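PDB 3PF6: DUF6833 domain-containing protein from Pseudomonas phage LUZ7, which is of unknown function but is a small phage protein, about half helical, that assembles as a pair of identical subunits. Local coordinates for residues A25-A29 with F41-M46. Residues are numbered along the deposited sequence; the frame is centred on the assembly and turned at random.
Sequences ALEEA and FMRALM
Both segments are alpha-helical. Residues 25-29 lie on helix 22-32 and residues 41-46 on helix 38-58. The N-to-C directions of the two short segments make 126°, and their axes come within 11.6 Å, a wide oblique crossing bridged chiefly by Leu26 and Phe41, with Ala29 facing the ring. Leu26 and Leu45 are the closest backbone positions, with CA atoms 7.7 Å apart. Leu26 takes the m,t rotamer. Its CA-CB bond points sideways, yet CD2 reaches across the gap. CD2 of Leu26 lies 3.7 Å from CB of Leu45, 4.1 Å from CE2 of Phe41 and 3.9 Å from CE of Met46. SE of Met42 is 4.5 Å from CD2 of Leu26. Met42 and Met46 are selenomethionines. Both have chi1 and chi2 in m; chi3 is m in Met42 and 104° in Met46. The CA-CB bond of Phe41 points toward 25-29, and chi1 t, chi2 81° carry the ring against Leu26 and Ala29. CZ of Phe41 is 3.4 Å from O of Leu26 and 3.8 Å from CB of Ala29, and the small alanine lets the ring come close to the backbone. CE1 of Phe41 lies 3.7 Å from C of Ala29. Leu45 is m,m, with CD1 of Leu45 4.4 Å from CB of Ala29. The contact is an apolar, oblique, buried packing of two consecutive helices joined by a short loop (33-37). His19 touches Ala25 from the preceding loop, while Tyr16 of the second subunit packs on Met42 and Met46, and Tyr48 of that subunit packs on Ala25.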
# COMPACT_ATOMS: atom_id res chain seq x y z
N ALA A 25 -9.91 -1.88 0.28
CA ALA A 25 -8.65 -1.94 -0.46
C ALA A 25 -7.83 -3.16 -0.03
O ALA A 25 -7.17 -3.82 -0.83
CB ALA A 25 -7.83 -0.64 -0.22
N LEU A 26 -7.87 -3.47 1.27
CA LEU A 26 -7.21 -4.67 1.76
C LEU A 26 -7.87 -5.94 1.24
O LEU A 26 -7.19 -6.85 0.75
CB LEU A 26 -7.15 -4.69 3.30
CG LEU A 26 -6.22 -3.65 3.93
CD1 LEU A 26 -6.48 -3.60 5.43
CD2 LEU A 26 -4.74 -3.92 3.59
N GLU A 27 -9.19 -5.98 1.28
CA GLU A 27 -9.95 -7.11 0.71
C GLU A 27 -9.57 -7.37 -0.76
O GLU A 27 -9.33 -8.50 -1.17
CB GLU A 27 -11.45 -6.84 0.84
CG GLU A 27 -11.96 -6.91 2.28
CD GLU A 27 -13.35 -6.34 2.50
OE1 GLU A 27 -14.00 -5.87 1.52
OE2 GLU A 27 -13.81 -6.36 3.67
N GLU A 28 -9.51 -6.31 -1.55
CA GLU A 28 -9.23 -6.45 -2.97
C GLU A 28 -7.78 -6.82 -3.22
O GLU A 28 -7.48 -7.61 -4.10
CB GLU A 28 -9.67 -5.18 -3.72
CG GLU A 28 -11.16 -4.99 -3.67
CD GLU A 28 -11.93 -6.02 -4.50
OE1 GLU A 28 -11.42 -6.45 -5.55
OE2 GLU A 28 -13.06 -6.39 -4.10
N ALA A 29 -6.86 -6.27 -2.45
CA ALA A 29 -5.48 -6.68 -2.55
C ALA A 29 -5.32 -8.16 -2.19
O ALA A 29 -4.52 -8.87 -2.82
CB ALA A 29 -4.60 -5.79 -1.67
N PHE A 41 1.18 -10.52 4.29
CA PHE A 41 0.28 -9.61 3.59
C PHE A 41 0.16 -8.29 4.35
O PHE A 41 0.30 -7.21 3.78
CB PHE A 41 -1.09 -10.27 3.41
CG PHE A 41 -2.09 -9.39 2.74
CD1 PHE A 41 -2.09 -9.27 1.36
CD2 PHE A 41 -3.04 -8.69 3.48
CE1 PHE A 41 -3.01 -8.45 0.72
CE2 PHE A 41 -3.98 -7.86 2.85
CZ PHE A 41 -3.95 -7.74 1.47
N MSE A 42 -0.11 -8.37 5.66
CA MSE A 42 -0.25 -7.14 6.42
C MSE A 42 1.07 -6.40 6.53
O MSE A 42 1.09 -5.17 6.54
CB MSE A 42 -0.84 -7.39 7.81
CG MSE A 42 -2.27 -7.87 7.76
SE MSE A 42 -3.50 -6.57 6.95
CE MSE A 42 -3.73 -5.39 8.47
N ARG A 43 2.18 -7.13 6.60
CA ARG A 43 3.47 -6.46 6.69
C ARG A 43 3.71 -5.62 5.42
O ARG A 43 4.17 -4.48 5.51
CB ARG A 43 4.61 -7.45 6.92
CG ARG A 43 5.96 -6.81 7.17
CD ARG A 43 6.99 -7.82 7.60
NE ARG A 43 8.25 -7.20 8.02
CZ ARG A 43 8.43 -6.59 9.19
NH1 ARG A 43 7.45 -6.52 10.08
NH2 ARG A 43 9.60 -6.05 9.47
N ALA A 44 3.35 -6.19 4.28
CA ALA A 44 3.52 -5.53 2.98
C ALA A 44 2.58 -4.33 2.87
O ALA A 44 3.01 -3.20 2.58
CB ALA A 44 3.27 -6.52 1.84
N LEU A 45 1.31 -4.56 3.14
CA LEU A 45 0.32 -3.49 2.98
C LEU A 45 0.40 -2.40 4.05
O LEU A 45 0.32 -1.22 3.73
CB LEU A 45 -1.11 -4.07 2.87
CG LEU A 45 -1.61 -4.48 1.49
CD1 LEU A 45 -1.86 -3.28 0.60
CD2 LEU A 45 -0.57 -5.45 0.80
N MSE A 46 0.58 -2.81 5.31
CA MSE A 46 0.70 -1.81 6.39
C MSE A 46 2.03 -1.08 6.39
O MSE A 46 2.10 0.07 6.80
CB MSE A 46 0.41 -2.43 7.76
CG MSE A 46 -0.97 -2.95 7.90
SE MSE A 46 -2.30 -1.55 7.97
CE MSE A 46 -2.91 -1.74 6.25